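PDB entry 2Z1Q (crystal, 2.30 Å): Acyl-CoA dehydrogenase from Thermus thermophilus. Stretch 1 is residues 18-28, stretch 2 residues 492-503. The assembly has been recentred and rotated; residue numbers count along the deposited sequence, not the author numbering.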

# COMPACT_ATOMS: atom_id res chain seq x y z
N VAL B 18 21.78 8.62 26.34
CA VAL B 18 21.31 7.25 26.16
C VAL B 18 20.48 6.87 27.37
O VAL B 18 20.82 7.20 28.50
N PRO B 19 19.35 6.19 27.15
CA PRO B 19 18.48 5.78 28.25
C PRO B 19 19.11 4.72 29.15
O PRO B 19 19.76 3.79 28.66
N GLU B 20 18.92 4.85 30.46
CA GLU B 20 19.49 3.89 31.41
C GLU B 20 18.70 2.60 31.42
O GLU B 20 19.20 1.55 31.83
N ARG B 21 17.45 2.67 30.97
CA ARG B 21 16.61 1.49 30.92
C ARG B 21 15.42 1.74 30.01
O ARG B 21 15.06 2.90 29.73
N VAL B 22 14.82 0.66 29.53
CA VAL B 22 13.65 0.74 28.67
C VAL B 22 12.64 -0.32 29.08
O VAL B 22 13.01 -1.45 29.39
N TYR B 23 11.37 0.05 29.09
CA TYR B 23 10.30 -0.88 29.44
C TYR B 23 10.04 -1.74 28.21
O TYR B 23 9.74 -1.22 27.13
N THR B 24 10.19 -3.05 28.35
CA THR B 24 9.98 -3.97 27.23
C THR B 24 8.77 -4.87 27.49
O THR B 24 8.26 -4.93 28.60
N PRO B 25 8.30 -5.57 26.45
CA PRO B 25 7.15 -6.47 26.56
C PRO B 25 7.39 -7.57 27.60
O PRO B 25 6.48 -7.96 28.33
N GLU B 26 8.62 -8.08 27.68
CA GLU B 26 8.92 -9.12 28.65
C GLU B 26 9.01 -8.55 30.07
O GLU B 26 9.31 -9.27 31.02
N ASP B 27 8.74 -7.26 30.21
CA ASP B 27 8.75 -6.62 31.53
C ASP B 27 7.32 -6.49 32.05
O ASP B 27 7.08 -5.83 33.06
N PHE B 28 6.38 -7.11 31.35
CA PHE B 28 4.96 -7.06 31.73
C PHE B 28 4.75 -7.81 33.05
O PHE B 28 5.07 -8.99 33.13
N ALA B 492 15.02 2.19 16.19
CA ALA B 492 16.21 1.34 16.16
C ALA B 492 16.80 1.19 17.54
O ALA B 492 17.10 0.08 17.99
N GLU B 493 16.96 2.31 18.22
CA GLU B 493 17.52 2.32 19.56
C GLU B 493 16.66 1.47 20.48
O GLU B 493 17.16 0.58 21.17
N SER B 494 15.36 1.74 20.49
CA SER B 494 14.46 0.99 21.35
C SER B 494 14.51 -0.49 20.97
O SER B 494 14.33 -1.36 21.83
N ALA B 495 14.78 -0.79 19.71
CA ALA B 495 14.85 -2.19 19.28
C ALA B 495 16.18 -2.84 19.70
O ALA B 495 16.21 -4.02 20.06
N LEU B 496 17.26 -2.06 19.64
CA LEU B 496 18.59 -2.56 19.99
C LEU B 496 18.76 -2.79 21.49
O LEU B 496 19.26 -3.83 21.91
N LEU B 497 18.36 -1.81 22.29
CA LEU B 497 18.48 -1.93 23.73
C LEU B 497 17.68 -3.12 24.25
O LEU B 497 18.08 -3.75 25.22
N ARG B 498 16.56 -3.42 23.62
CA ARG B 498 15.74 -4.55 24.05
C ARG B 498 16.41 -5.86 23.64
O ARG B 498 16.37 -6.85 24.38
N ALA B 499 17.02 -5.88 22.45
CA ALA B 499 17.67 -7.08 21.96
C ALA B 499 18.80 -7.54 22.89
O ALA B 499 19.08 -8.74 23.00
N ARG B 500 19.45 -6.57 23.54
CA ARG B 500 20.55 -6.84 24.47
C ARG B 500 20.07 -7.59 25.71
O ARG B 500 20.76 -8.48 26.21
N ARG B 501 18.90 -7.22 26.20
CA ARG B 501 18.32 -7.87 27.36
C ARG B 501 17.65 -9.16 26.95
O ARG B 501 17.86 -10.21 27.56
N LEU B 502 16.85 -9.08 25.90
CA LEU B 502 16.10 -10.22 25.39
C LEU B 502 17.00 -11.32 24.83
O LEU B 502 16.88 -12.48 25.22
N GLY B 503 17.88 -10.94 23.91
CA GLY B 503 18.77 -11.91 23.30
C GLY B 503 18.07 -12.80 22.30
O GLY B 503 16.88 -12.64 22.02

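Two arginines, three residues apart on a helix, organise this contact. Arg501 and Arg498 have the largest areas covered by the other stretch, 84 and 82 Å², and each guanidinium meets an acidic side chain of the 3-10 segment 25-27. No two touching residues are closer than 472 in sequence, and the two stretches bury 555 Å² between them, both sides summed.

Arg501 points toward the loop from its CA. Its chi1 is m and chi2 t, but chi3 turns to p, and this bend sets the guanidinium beside Asp27 for a two-pronged salt bridge: Arg501 NH1 donates to Asp27 OD2 at 2.7 Å and Arg501 NH2 to Asp27 OD1 at 2.9 Å. The backbone O of Val22 also lies near the guanidinium plane, 2.8 Å from Arg501 NH2, while Thr24 OG1 sits over one face. Asp27 starts sideways, and its m rotamer brings the carboxylate nearer the helix. The same carboxylate is tied to its own loop, since Thr24 N donates to Asp27 OD1 at 3.0 Å. One acid thus serves both the turn and the contact.

Arg498 follows a different rule. Its CA-to-CB bond runs sideways, and chi1 to chi3 are all t, so the extended chain carries its end to the loop. Arg498 NE donates to Glu26 OE1 at 2.6 Å and Arg498 NH1 to Glu26 OE2 at 3.2 Å, a second paired salt bridge. Glu26 points toward the helix with chi1 at 32°, between wells, and chi2 m. Pro25 CD lies over one face of the Arg498 guanidinium, 3.3 Å from CZ, and the aliphatic part of the arginine is used too: Thr24 CG2 packs 3.6 Å from Arg498 CG. Thr24, with chi1 p, sends that methyl between the arginines, also reaching within 3.4 Å of Arg501 NH2. Leu502 adds a smaller contact at the end of the helix, Leu502 CD1 lying 3.6 Å from Glu26 OE1.

One turn before Arg501, Leu497 forms the apolar part. It points toward the loop in the m,t rotamer, and Leu497 CD1 meets two side chains that also point in: Pro19 CG at 3.3 Å and Val22 CG1 at 3.8 Å, the valine with chi1 m. A turn earlier again, Glu493 OE2 approaches Pro19 CD at 3.8 Å, although both of its carboxylate oxygens are hydrogen-bonded elsewhere in the structure. The design lesson is a graded helix face: a leucine under proline and valine, then two arginines whose charged ends meet acids, the stem of Arg498 packing on a threonine methyl, and one face of each guanidinium covered by the loop.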

# COMPACT_ATOMS: atom_id res chain seq x y z
CB VAL B 18 22.51 6.27 26.03
CG1 VAL B 18 22.00 4.84 25.92
CG2 VAL B 18 23.35 6.64 24.82
CB PRO B 19 17.23 5.28 27.53
CG PRO B 19 17.79 4.73 26.26
CD PRO B 19 18.78 5.79 25.85
CB GLU B 20 19.51 4.50 32.82
CG GLU B 20 20.66 5.47 33.06
CD GLU B 20 20.66 6.03 34.46
OE1 GLU B 20 20.25 5.31 35.40
OE2 GLU B 20 21.07 7.20 34.64
CB ARG B 21 16.11 1.13 32.33
CG ARG B 21 15.40 2.26 33.06
CD ARG B 21 14.81 1.80 34.39
NE ARG B 21 14.18 2.90 35.13
CZ ARG B 21 14.84 3.93 35.66
NH1 ARG B 21 14.17 4.87 36.31
NH2 ARG B 21 16.15 4.02 35.54
CB VAL B 22 14.02 0.52 27.17
CG1 VAL B 22 14.90 1.65 26.68
CG2 VAL B 22 14.71 -0.81 26.99
CB TYR B 23 9.03 -0.10 29.85
CG TYR B 23 7.91 -0.96 30.41
CD1 TYR B 23 6.85 -1.37 29.60
CD2 TYR B 23 7.94 -1.39 31.74
CE1 TYR B 23 5.84 -2.21 30.10
CE2 TYR B 23 6.94 -2.23 32.25
CZ TYR B 23 5.90 -2.64 31.42
OH TYR B 23 4.93 -3.48 31.92
CB THR B 24 11.19 -4.91 27.02
OG1 THR B 24 11.32 -5.77 28.16
CG2 THR B 24 12.47 -4.10 26.83
CB PRO B 25 7.00 -7.02 25.14
CG PRO B 25 7.51 -5.88 24.29
CD PRO B 25 8.74 -5.45 25.04
CB GLU B 26 10.21 -9.88 28.29
CG GLU B 26 11.26 -9.05 27.57
CD GLU B 26 10.93 -8.79 26.11
OE1 GLU B 26 11.43 -7.78 25.58
OE2 GLU B 26 10.20 -9.59 25.47
CB ASP B 27 9.38 -5.23 31.47
CG ASP B 27 10.88 -5.26 31.37
OD1 ASP B 27 11.43 -4.38 30.70
OD2 ASP B 27 11.51 -6.16 31.98
CB PHE B 28 4.09 -7.70 30.63
CG PHE B 28 3.95 -6.86 29.38
CD1 PHE B 28 3.50 -7.43 28.19
CD2 PHE B 28 4.23 -5.49 29.38
CE1 PHE B 28 3.34 -6.66 27.02
CE2 PHE B 28 4.08 -4.71 28.23
CZ PHE B 28 3.63 -5.30 27.05
CB ALA B 492 17.26 1.92 15.21
CB GLU B 493 17.61 3.75 20.09
CG GLU B 493 18.01 3.83 21.55
CD GLU B 493 18.26 5.25 22.00
OE1 GLU B 493 19.43 5.69 21.98
OE2 GLU B 493 17.29 5.94 22.37
CB SER B 494 13.04 1.56 21.24
OG SER B 494 12.43 1.21 20.01
CB ALA B 495 14.71 -2.28 17.78
CB LEU B 496 19.67 -1.59 19.49
CG LEU B 496 20.44 -2.02 18.23
CD1 LEU B 496 21.00 -0.79 17.53
CD2 LEU B 496 21.56 -2.98 18.62
CB LEU B 497 18.00 -0.65 24.42
CG LEU B 497 18.83 0.60 24.11
CD1 LEU B 497 18.26 1.80 24.85
CD2 LEU B 497 20.27 0.37 24.53
CB ARG B 498 14.32 -4.46 23.48
CG ARG B 498 13.43 -5.69 23.72
CD ARG B 498 12.07 -5.56 23.04
NE ARG B 498 11.26 -6.78 23.14
CZ ARG B 498 10.11 -6.98 22.50
NH1 ARG B 498 9.46 -8.13 22.67
NH2 ARG B 498 9.60 -6.04 21.70
CB ALA B 499 18.22 -6.84 20.55
CB ARG B 500 21.22 -5.52 24.89
CG ARG B 500 21.97 -4.82 23.76
CD ARG B 500 23.18 -5.64 23.31
NE ARG B 500 23.45 -5.52 21.88
CZ ARG B 500 23.85 -4.40 21.27
NH1 ARG B 500 24.07 -4.41 19.96
NH2 ARG B 500 24.02 -3.29 21.97
CB ARG B 501 17.28 -6.96 27.99
CG ARG B 501 17.82 -5.63 28.40
CD ARG B 501 16.69 -4.77 28.85
NE ARG B 501 15.91 -5.46 29.85
CZ ARG B 501 14.72 -5.05 30.29
NH1 ARG B 501 14.08 -5.74 31.21
NH2 ARG B 501 14.19 -3.94 29.80
CB LEU B 502 15.15 -9.74 24.29
CG LEU B 502 13.80 -10.44 24.15
CD1 LEU B 502 13.02 -9.74 23.05
CD2 LEU B 502 13.98 -11.92 23.84